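Local coordinates for protein HcgC (Methanococcus maripaludis S2, PDB 5O4J) that methylates a carbon of a pyridinol precursor with S-adenosylmethionine as methyl donor, probably as a step in building the iron-guanylylpyridinol cofactor of [Fe]-hydrogenase, at residues 41-46 with 64-69; 132-137 with 161-166; 206-211 with 223-228. All coordinates share one frame; numbering follows the deposited sequence.

Contact 1 of 3, residues 41-46 with 64-69; sequences EFKQAI and DCEEVI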
loop_
_atom_site.group_PDB
_atom_site.type_symbol
_atom_site.label_atom_id
_atom_site.label_comp_id
_atom_site.label_asym_id
_atom_site.label_seq_id
_atom_site.Cartn_x
_atom_site.Cartn_y
_atom_site.Cartn_z
ATOM N N GLU A 41 3.629 -42.687 15.859
ATOM C CA GLU A 41 4.433 -42.616 17.065
ATOM C C GLU A 41 5.886 -42.916 16.727
ATOM O O GLU A 41 6.183 -43.721 15.837
ATOM C CB GLU A 41 3.899 -43.596 18.113
ATOM C CG GLU A 41 2.557 -43.164 18.689
ATOM C CD GLU A 41 1.930 -44.204 19.597
ATOM O OE1 GLU A 41 2.525 -45.283 19.783
ATOM O OE2 GLU A 41 0.838 -43.935 20.134
ATOM N N PHE A 42 6.790 -42.254 17.445
ATOM C CA PHE A 42 8.211 -42.308 17.150
ATOM C C PHE A 42 8.988 -42.540 18.437
ATOM O O PHE A 42 8.583 -42.096 19.514
ATOM C CB PHE A 42 8.695 -41.005 16.486
ATOM C CG PHE A 42 8.015 -40.697 15.181
ATOM C CD1 PHE A 42 8.521 -41.182 13.981
ATOM C CD2 PHE A 42 6.863 -39.938 15.153
ATOM C CE1 PHE A 42 7.884 -40.903 12.780
ATOM C CE2 PHE A 42 6.223 -39.656 13.957
ATOM C CZ PHE A 42 6.734 -40.129 12.772
ATOM N N LYS A 43 10.128 -43.222 18.308
ATOM C CA LYS A 43 10.976 -43.482 19.463
ATOM C C LYS A 43 11.846 -42.281 19.791
ATOM O O LYS A 43 12.063 -41.969 20.969
ATOM C CB LYS A 43 11.851 -44.711 19.205
ATOM C CG LYS A 43 11.102 -46.030 19.328
ATOM C CD LYS A 43 11.949 -47.202 18.847
ATOM C CE LYS A 43 11.287 -48.536 19.165
ATOM N NZ LYS A 43 10.045 -48.758 18.371
ATOM N N GLN A 44 12.352 -41.591 18.771
ATOM C CA GLN A 44 13.281 -40.492 18.997
ATOM C C GLN A 44 13.143 -39.458 17.893
ATOM O O GLN A 44 13.399 -39.752 16.721
ATOM C CB GLN A 44 14.712 -41.012 19.063
ATOM C CG GLN A 44 15.747 -39.935 19.319
ATOM C CD GLN A 44 17.150 -40.480 19.280
ATOM O OE1 GLN A 44 17.698 -40.730 18.210
ATOM N NE2 GLN A 44 17.732 -40.696 20.452
ATOM N N ALA A 45 12.760 -38.247 18.273
ATOM C CA ALA A 45 12.655 -37.131 17.349
ATOM C C ALA A 45 13.791 -36.160 17.617
ATOM O O ALA A 45 14.084 -35.843 18.773
ATOM C CB ALA A 45 11.312 -36.415 17.493
ATOM N N ILE A 46 14.437 -35.702 16.551
ATOM C CA ILE A 46 15.456 -34.663 16.640
ATOM C C ILE A 46 14.980 -33.462 15.838
ATOM O O ILE A 46 14.624 -33.592 14.660
ATOM C CB ILE A 46 16.828 -35.160 16.152
ATOM C CG1 ILE A 46 17.347 -36.206 17.142
ATOM C CG2 ILE A 46 17.810 -33.988 16.021
ATOM C CD1 ILE A 46 18.782 -36.644 16.940
ATOM N N ASP A 64 3.414 -38.027 21.002
ATOM C CA ASP A 64 3.604 -39.200 20.165
ATOM C C ASP A 64 5.057 -39.628 20.017
ATOM O O ASP A 64 5.311 -40.677 19.414
ATOM C CB ASP A 64 3.021 -38.943 18.774
ATOM C CG ASP A 64 1.508 -38.853 18.788
ATOM O OD1 ASP A 64 0.895 -39.337 19.760
ATOM O OD2 ASP A 64 0.938 -38.320 17.816
ATOM N N CYS A 65 6.006 -38.863 20.547
ATOM C CA CYS A 65 7.425 -39.183 20.447
ATOM C C CYS A 65 7.953 -39.478 21.844
ATOM O O CYS A 65 7.823 -38.646 22.747
ATOM C CB CYS A 65 8.202 -38.031 19.806
ATOM S SG CYS A 65 7.686 -37.640 18.126
ATOM N N GLU A 66 8.543 -40.666 22.018
ATOM C CA GLU A 66 9.036 -41.074 23.333
ATOM C C GLU A 66 10.139 -40.146 23.831
ATOM O O GLU A 66 10.135 -39.729 24.995
ATOM C CB GLU A 66 9.545 -42.515 23.268
ATOM C CG GLU A 66 8.451 -43.558 23.082
ATOM C CD GLU A 66 8.997 -44.976 23.004
ATOM O OE1 GLU A 66 10.019 -45.263 23.665
ATOM O OE2 GLU A 66 8.403 -45.803 22.279
ATOM N N GLU A 67 11.069 -39.786 22.956
ATOM C CA GLU A 67 12.153 -38.870 23.283
ATOM C C GLU A 67 12.198 -37.775 22.232
ATOM O O GLU A 67 12.087 -38.053 21.034
ATOM C CB GLU A 67 13.498 -39.595 23.333
ATOM C CG GLU A 67 14.653 -38.747 23.847
ATOM C CD GLU A 67 15.985 -39.471 23.763
ATOM O OE1 GLU A 67 16.902 -39.126 24.536
ATOM O OE2 GLU A 67 16.114 -40.391 22.924
ATOM N N VAL A 68 12.337 -36.532 22.684
ATOM C CA VAL A 68 12.425 -35.384 21.793
ATOM C C VAL A 68 13.685 -34.613 22.149
ATOM O O VAL A 68 13.871 -34.222 23.306
ATOM C CB VAL A 68 11.188 -34.476 21.881
ATOM C CG1 VAL A 68 11.344 -33.277 20.943
ATOM C CG2 VAL A 68 9.936 -35.265 21.526
ATOM N N ILE A 69 14.544 -34.400 21.159
ATOM C CA ILE A 69 15.792 -33.672 21.330
ATOM C C ILE A 69 15.770 -32.446 20.436
ATOM O O ILE A 69 15.487 -32.551 19.238
ATOM C CB ILE A 69 17.003 -34.547 20.986
ATOM C CG1 ILE A 69 16.995 -35.827 21.824
ATOM C CG2 ILE A 69 18.282 -33.751 21.189
ATOM C CD1 ILE A 69 17.839 -36.923 21.242
HETATM O O HOH W 1 0.465 -41.420 21.496
#

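Contact 2 of 3, residues 132-137 with 161-166; sequences IVEDPK and GVLKTY. With SAH (S-adenosyl-L-homocysteine), chain E; SO4 (sulfate ion), chain P.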
loop_
_atom_site.group_PDB
_atom_site.type_symbol
_atom_site.label_atom_id
_atom_site.label_comp_id
_atom_site.label_asym_id
_atom_site.label_seq_id
_atom_site.Cartn_x
_atom_site.Cartn_y
_atom_site.Cartn_z
ATOM N N ILE A 132 11.099 -33.881 7.920
ATOM C CA ILE A 132 10.425 -32.627 7.597
ATOM C C ILE A 132 11.470 -31.527 7.589
ATOM O O ILE A 132 12.229 -31.393 8.552
ATOM C CB ILE A 132 9.320 -32.287 8.611
ATOM C CG1 ILE A 132 8.258 -33.384 8.621
ATOM C CG2 ILE A 132 8.703 -30.926 8.292
ATOM C CD1 ILE A 132 7.276 -33.267 9.753
ATOM N N VAL A 133 11.504 -30.742 6.514
ATOM C CA VAL A 133 12.381 -29.582 6.393
ATOM C C VAL A 133 11.502 -28.351 6.245
ATOM O O VAL A 133 10.602 -28.326 5.399
ATOM C CB VAL A 133 13.343 -29.705 5.196
ATOM C CG1 VAL A 133 14.201 -28.435 5.026
ATOM C CG2 VAL A 133 14.231 -30.922 5.347
ATOM N N GLU A 134 11.740 -27.336 7.074
ATOM C CA GLU A 134 10.994 -26.103 6.932
ATOM C C GLU A 134 11.569 -25.296 5.779
ATOM O O GLU A 134 12.778 -25.056 5.721
ATOM C CB GLU A 134 11.013 -25.278 8.220
ATOM C CG GLU A 134 10.149 -24.028 8.095
ATOM C CD GLU A 134 9.954 -23.293 9.398
ATOM O OE1 GLU A 134 10.719 -23.545 10.350
ATOM O OE2 GLU A 134 9.024 -22.465 9.453
ATOM N N ASP A 135 10.702 -24.923 4.836
ATOM C CA ASP A 135 11.082 -24.058 3.722
ATOM C C ASP A 135 11.038 -22.607 4.199
ATOM O O ASP A 135 9.954 -22.092 4.514
ATOM C CB ASP A 135 10.133 -24.294 2.546
ATOM C CG ASP A 135 10.419 -23.403 1.350
ATOM O OD1 ASP A 135 11.405 -22.637 1.361
ATOM O OD2 ASP A 135 9.630 -23.483 0.376
ATOM N N PRO A 136 12.188 -21.921 4.282
ATOM C CA PRO A 136 12.181 -20.527 4.754
ATOM C C PRO A 136 11.667 -19.539 3.723
ATOM O O PRO A 136 11.358 -18.395 4.081
ATOM C CB PRO A 136 13.657 -20.259 5.069
ATOM C CG PRO A 136 14.380 -21.090 4.082
ATOM C CD PRO A 136 13.552 -22.359 3.929
ATOM N N LYS A 137 11.586 -19.930 2.455
ATOM C CA LYS A 137 11.108 -19.018 1.430
ATOM C C LYS A 137 9.652 -18.667 1.676
ATOM O O LYS A 137 8.827 -19.548 1.931
ATOM C CB LYS A 137 11.253 -19.646 0.053
ATOM C CG LYS A 137 12.688 -19.941 -0.339
ATOM C CD LYS A 137 12.783 -20.381 -1.803
ATOM C CE LYS A 137 11.930 -21.611 -2.105
ATOM N NZ LYS A 137 12.313 -22.792 -1.289
ATOM N N GLY A 161 8.598 -34.306 3.959
ATOM C CA GLY A 161 7.670 -33.193 3.895
ATOM C C GLY A 161 8.395 -31.870 4.019
ATOM O O GLY A 161 9.455 -31.774 4.639
ATOM N N VAL A 162 7.801 -30.841 3.419
ATOM C CA VAL A 162 8.332 -29.483 3.461
ATOM C C VAL A 162 7.298 -28.604 4.146
ATOM O O VAL A 162 6.169 -28.479 3.662
ATOM C CB VAL A 162 8.661 -28.952 2.056
ATOM C CG1 VAL A 162 9.163 -27.516 2.128
ATOM C CG2 VAL A 162 9.691 -29.833 1.385
ATOM N N LEU A 163 7.685 -27.985 5.264
ATOM C CA LEU A 163 6.779 -27.134 6.024
ATOM C C LEU A 163 6.788 -25.732 5.432
ATOM O O LEU A 163 7.828 -25.065 5.417
ATOM C CB LEU A 163 7.196 -27.105 7.493
ATOM C CG LEU A 163 6.437 -26.126 8.385
ATOM C CD1 LEU A 163 4.975 -26.500 8.516
ATOM C CD2 LEU A 163 7.118 -26.059 9.738
ATOM N N LYS A 164 5.639 -25.291 4.940
ATOM C CA LYS A 164 5.505 -23.990 4.305
ATOM C C LYS A 164 4.542 -23.129 5.109
ATOM O O LYS A 164 3.555 -23.630 5.658
ATOM C CB LYS A 164 5.009 -24.131 2.862
ATOM C CG LYS A 164 5.897 -25.016 1.974
ATOM C CD LYS A 164 5.264 -25.210 0.593
ATOM C CE LYS A 164 6.175 -26.004 -0.346
ATOM N NZ LYS A 164 7.464 -25.312 -0.667
ATOM N N THR A 165 4.824 -21.831 5.174
ATOM C CA THR A 165 3.964 -20.912 5.905
ATOM C C THR A 165 3.904 -19.594 5.152
ATOM O O THR A 165 4.939 -18.956 4.921
ATOM C CB THR A 165 4.457 -20.697 7.341
ATOM O OG1 THR A 165 4.677 -21.961 7.987
ATOM C CG2 THR A 165 3.422 -19.926 8.133
ATOM N N TYR A 166 2.687 -19.181 4.798
ATOM C CA TYR A 166 2.452 -17.953 4.058
ATOM C C TYR A 166 1.317 -17.178 4.710
ATOM O O TYR A 166 0.573 -17.694 5.552
ATOM C CB TYR A 166 2.078 -18.222 2.597
ATOM C CG TYR A 166 2.999 -19.173 1.883
ATOM C CD1 TYR A 166 4.307 -18.820 1.593
ATOM C CD2 TYR A 166 2.551 -20.427 1.478
ATOM C CE1 TYR A 166 5.151 -19.699 0.929
ATOM C CE2 TYR A 166 3.386 -21.305 0.812
ATOM C CZ TYR A 166 4.673 -20.944 0.542
ATOM O OH TYR A 166 5.492 -21.834 -0.128
HETATM N N SAH E . 12.413 -20.996 10.685
HETATM C CA SAH E . 12.499 -20.614 12.127
HETATM C CB SAH E . 13.689 -19.678 12.336
HETATM C CG SAH E . 15.009 -20.446 12.357
HETATM S SD SAH E . 16.384 -19.391 12.742
HETATM C C SAH E . 11.255 -19.916 12.596
HETATM O O SAH E . 11.201 -19.516 13.785
HETATM O OXT SAH E . 10.340 -19.757 11.776
HETATM C "C5'" SAH E . 17.717 -20.553 12.786
HETATM C "C4'" SAH E . 17.783 -21.347 14.086
HETATM O "O4'" SAH E . 18.535 -22.543 13.847
HETATM C "C3'" SAH E . 18.538 -20.592 15.162
HETATM O "O3'" SAH E . 18.091 -20.973 16.474
HETATM C "C2'" SAH E . 19.959 -21.029 14.899
HETATM O "O2'" SAH E . 20.848 -20.857 16.008
HETATM C "C1'" SAH E . 19.774 -22.490 14.562
HETATM N N9 SAH E . 20.807 -23.038 13.670
HETATM C C8 SAH E . 21.378 -22.419 12.611
HETATM N N7 SAH E . 22.259 -23.260 12.013
HETATM C C5 SAH E . 22.225 -24.425 12.690
HETATM C C6 SAH E . 22.896 -25.735 12.583
HETATM N N6 SAH E . 23.804 -25.956 11.606
HETATM N N1 SAH E . 22.576 -26.678 13.491
HETATM C C2 SAH E . 21.671 -26.474 14.459
HETATM N N3 SAH E . 21.023 -25.308 14.623
HETATM C C4 SAH E . 21.263 -24.276 13.777
HETATM S S SO4 P . 7.068 -26.462 -4.553
HETATM O O1 SO4 P . 6.689 -27.507 -3.581
HETATM O O2 SO4 P . 7.799 -27.091 -5.670
HETATM O O3 SO4 P . 5.840 -25.808 -5.060
HETATM O O4 SO4 P . 7.939 -25.462 -3.896
HETATM O O HOH W 2 7.311 -22.718 7.262
HETATM O O HOH W 3 7.391 -21.561 3.397
HETATM O O HOH W 4 8.100 -21.260 -0.157
#

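Contact 3 of 3, residues 206-211 with 223-228; sequences KYFEGT and TELNMS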
loop_
_atom_site.group_PDB
_atom_site.type_symbol
_atom_site.label_atom_id
_atom_site.label_comp_id
_atom_site.label_asym_id
_atom_site.label_seq_id
_atom_site.Cartn_x
_atom_site.Cartn_y
_atom_site.Cartn_z
ATOM N N LYS A 206 11.187 -3.912 17.571
ATOM C CA LYS A 206 12.624 -3.698 17.664
ATOM C C LYS A 206 13.284 -4.943 17.098
ATOM O O LYS A 206 12.616 -5.895 16.683
ATOM C CB LYS A 206 13.065 -3.436 19.102
ATOM C CG LYS A 206 12.797 -4.621 20.027
ATOM C CD LYS A 206 13.479 -4.463 21.381
ATOM C CE LYS A 206 14.977 -4.730 21.264
ATOM N NZ LYS A 206 15.700 -4.355 22.497
ATOM N N TYR A 207 14.611 -4.931 17.067
ATOM C CA TYR A 207 15.359 -6.052 16.512
ATOM C C TYR A 207 15.488 -7.132 17.588
ATOM O O TYR A 207 16.538 -7.331 18.205
ATOM C CB TYR A 207 16.702 -5.558 15.995
ATOM C CG TYR A 207 17.579 -6.629 15.414
ATOM C CD1 TYR A 207 17.108 -7.480 14.424
ATOM C CD2 TYR A 207 18.887 -6.775 15.832
ATOM C CE1 TYR A 207 17.925 -8.469 13.885
ATOM C CE2 TYR A 207 19.705 -7.758 15.304
ATOM C CZ TYR A 207 19.220 -8.595 14.334
ATOM O OH TYR A 207 20.041 -9.558 13.807
ATOM N N PHE A 208 14.356 -7.811 17.842
ATOM C CA PHE A 208 14.310 -8.845 18.874
ATOM C C PHE A 208 15.354 -9.920 18.624
ATOM O O PHE A 208 15.886 -10.523 19.562
ATOM C CB PHE A 208 12.939 -9.524 18.910
ATOM C CG PHE A 208 11.782 -8.591 19.087
ATOM C CD1 PHE A 208 11.485 -8.041 20.319
ATOM C CD2 PHE A 208 10.956 -8.306 18.013
ATOM C CE1 PHE A 208 10.401 -7.195 20.469
ATOM C CE2 PHE A 208 9.877 -7.465 18.153
ATOM C CZ PHE A 208 9.596 -6.907 19.376
ATOM N N GLU A 209 15.589 -10.234 17.359
ATOM C CA GLU A 209 16.561 -11.255 17.004
ATOM C C GLU A 209 17.932 -10.950 17.607
ATOM O O GLU A 209 18.644 -11.862 18.050
ATOM C CB GLU A 209 16.610 -11.339 15.482
ATOM C CG GLU A 209 17.679 -12.194 14.872
ATOM C CD GLU A 209 17.702 -12.030 13.365
ATOM O OE1 GLU A 209 16.663 -12.317 12.732
ATOM O OE2 GLU A 209 18.737 -11.575 12.823
ATOM N N GLY A 210 18.308 -9.666 17.644
ATOM C CA GLY A 210 19.572 -9.284 18.249
ATOM C C GLY A 210 19.641 -9.615 19.727
ATOM O O GLY A 210 20.691 -10.015 20.239
ATOM N N THR A 211 18.527 -9.440 20.443
ATOM C CA THR A 211 18.512 -9.792 21.859
ATOM C C THR A 211 18.874 -11.258 22.058
ATOM O O THR A 211 19.592 -11.608 22.999
ATOM C CB THR A 211 17.134 -9.496 22.445
ATOM O OG1 THR A 211 16.749 -8.161 22.088
ATOM C CG2 THR A 211 17.147 -9.654 23.948
ATOM N N THR A 223 10.943 -11.179 27.709
ATOM C CA THR A 223 10.364 -9.976 28.300
ATOM C C THR A 223 9.953 -8.989 27.225
ATOM O O THR A 223 8.871 -8.390 27.297
ATOM C CB THR A 223 11.362 -9.316 29.251
ATOM O OG1 THR A 223 11.645 -10.213 30.328
ATOM C CG2 THR A 223 10.812 -7.992 29.799
ATOM N N GLU A 224 10.805 -8.814 26.213
ATOM C CA GLU A 224 10.487 -7.902 25.125
ATOM C C GLU A 224 9.215 -8.323 24.404
ATOM O O GLU A 224 8.471 -7.459 23.922
ATOM C CB GLU A 224 11.670 -7.816 24.167
ATOM C CG GLU A 224 12.795 -7.005 24.775
ATOM C CD GLU A 224 14.084 -7.074 23.997
ATOM O OE1 GLU A 224 14.192 -7.923 23.085
ATOM O OE2 GLU A 224 14.980 -6.251 24.296
ATOM N N LEU A 225 8.945 -9.631 24.311
ATOM C CA LEU A 225 7.728 -10.081 23.643
ATOM C C LEU A 225 6.486 -9.804 24.475
ATOM O O LEU A 225 5.381 -9.781 23.929
ATOM C CB LEU A 225 7.805 -11.579 23.334
ATOM C CG LEU A 225 8.941 -12.077 22.432
ATOM C CD1 LEU A 225 8.748 -13.558 22.186
ATOM C CD2 LEU A 225 8.989 -11.311 21.131
ATOM N N ASN A 226 6.648 -9.587 25.778
ATOM C CA ASN A 226 5.527 -9.382 26.694
ATOM C C ASN A 226 5.109 -7.908 26.708
ATOM O O ASN A 226 5.097 -7.234 27.739
ATOM C CB ASN A 226 5.918 -9.856 28.090
ATOM C CG ASN A 226 4.733 -9.981 29.019
ATOM O OD1 ASN A 226 3.607 -10.205 28.580
ATOM N ND2 ASN A 226 4.985 -9.846 30.318
ATOM N N MET A 227 4.794 -7.415 25.519
ATOM C CA MET A 227 4.518 -6.009 25.265
ATOM C C MET A 227 3.419 -5.933 24.217
ATOM O O MET A 227 3.384 -6.753 23.295
ATOM C CB MET A 227 5.776 -5.273 24.774
ATOM C CG MET A 227 5.552 -3.850 24.282
ATOM S SD MET A 227 4.789 -2.791 25.525
ATOM C CE MET A 227 4.557 -1.275 24.596
ATOM N N SER A 228 2.526 -4.955 24.369
ATOM C CA SER A 228 1.478 -4.721 23.387
ATOM C C SER A 228 2.087 -4.620 21.996
ATOM O O SER A 228 3.096 -3.943 21.797
ATOM C CB SER A 228 0.725 -3.420 23.697
ATOM O OG SER A 228 -0.006 -3.505 24.903
#

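Contact 1 of 3, residues 41-46 with 64-69
Gln44 and Glu67 lie side by side across two parallel strands, both pointing the same way from the sheet. Each has CG anti to its backbone N (chi1 -179° in Gln44) and an extended chain beyond, which brings the two tips level. Gln44 NE2 then donates to Glu67 OE2 over 3.0 Å; the bond is nearly straight (N-H...O 169°) and lies in the amide plane, but it meets the carboxylate from above, the two planes being 42° apart. The amide is also held from outside, its OE1 by Asn105 N and its NE2 by Ser103 O. Along the same face, the Ile69 side chain crosses Gln44 obliquely, its CD1 3.9 Å from Gln44 NE2, while the Ile46 side chain lies alongside Ile69. An alanine in place of Gln44 would remove the amide, and would probably loosen both the tie to Glu67 and the hold on the 103-105 loop.

The other face carries Phe42, Cys65, Ala45 and Val68. Cys65 SG stands oblique to the Phe42 ring, 3.8 Å from Phe42 CD2, and also touches Ala45 CB at 3.9 Å. At the outer end, a water donates to both Glu41 OE2 and Asp64 OD1, bridging two carboxylates of like charge.

Between these two faces the backbones keep an in-step parallel register. Ala45 N donates to Glu67 O at 2.8 Å, and Ala45 O accepts from Ile69 N at the same length. The chains bend sharply at Lys43 and Glu66, and the bond from Glu67 N to Lys43 O is weak.

The pair forms the two strands of the beta-alpha-beta unit 42-48, 54-60, 65-72. Strand 108-111 continues the sheet beside 42-48, its Leu108 meeting Phe42, Ala45 and Cys65, and strand 87-90 flanks 65-72, touching Ile69.

Contact 2 of 3, residues 132-137 with 161-166
Strands 132-134 and 161-166 run parallel at 30° to each other, joined by Val133 N to Gly161 O, Leu163 N to Val133 O and Asp135 N to Leu163 O, the last 2.9 Å.

Next after Glu134, the backbone places Asp135 CB 3.4 Å from Val162 CG1; CG anti to the backbone N (chi1 178°) then turns the carboxylate so that each oxygen meets a different lysine. Lys164, bent at its last torsion, crosses obliquely so that NZ meets the anti lone pair of Asp135 OD2 at 3.0 Å. Asp135 OD1 is gripped twice from above the carboxylate plane, by Lys137 N in an Asx turn and by Lys137 NZ at 2.8 Å in a second salt bridge. Lys137 NZ also pairs with Asp148, and Lys164 NZ donates to a sulfate ion, probably from the crystallisation liquor. A water donating to Asp135 OD2 accepts from Tyr166 OH.

Glu134 and Leu163 point the same way on the face that also carries Ile132, Glu134 CD 4.0 Å from Leu163 CD2. Glu134 OE2 forms a salt bridge with Lys29 and takes a water shared with Leu163 O, while OE1 receives a weak hydrogen bond from SAH N (3.1 Å).

This beta-alpha-beta unit (130-134, 142-147, 159-167) is consistent with a Rossmann-like fold, Glu134 near its strand's C-terminal end lining the S-adenosyl-L-homocysteine pocket at the homocysteine amino group.

Contact 3 of 3, residues 206-211 with 223-228
Phe208 presents its ring edge to Glu224 CB, which lies in the ring plane 3.9 Å from Phe208 CD1, as the two side chains slide past each other in opposite directions. One ring face takes the Leu225 CD2 methyl, offset toward the rim and 4.2 Å from Phe208 CD1. Over the opposite face lies Lys206 CG, also toward the rim, so the phenyl ring sits between a leucine methyl and a lysine methylene.

Glu224 extends beyond this edge to a carboxylate held at both oxygens. Thr211 meets it tip to tip: Thr211 OG1 donates to Glu224 OE1 at 2.8 Å, on the syn lone pair. Lys206 crosses it at about a right angle, bent at chi3 (-75°) so that its NZ comes above the carboxylate plane, 2.7 Å from Glu224 OE2. Lys220 gives the same oxygen a second salt bridge from within helix 218-225.

The contact joins the start of helix 208-213 to the last turn of helix 218-225, and Ile18 of helix 18-37 packs on both Phe208 and Leu225. Tyr207 and Glu209 face away from Glu224; Tyr207 OH is hydrogen-bonded to Thr11, and Glu209 to Tyr200, of the third subunit.

With two lysines on one oxygen and a hydroxyl on the other, Glu224 is likely to stay ionised, and partners on both oxygens are likely to restrict its rotation.

The contacts follow one another along the chain without overlap: contact 1, contact 2, then contact 3. Contacts 1 and 2 belong to one mixed sheet, each pairing the neighbouring parallel strands of a beta-alpha-beta unit, with strand 108-111 lying between the two pairs; their centres are 20 Å apart and their nearest atoms about 7 Å. Contact 3 lies outside that sheet, its centre 31 Å from contact 1 and 24 Å from contact 2, on the opposite side of the chain's centre from both. The first two supply four strands of a sheet consistent with a Rossmann-like fold; contact 2 holds a residue of the S-adenosyl-L-homocysteine pocket and contact 1 lies near it. Contact 3 joins helices 208-213 and 218-225, in a region that also meets another subunit.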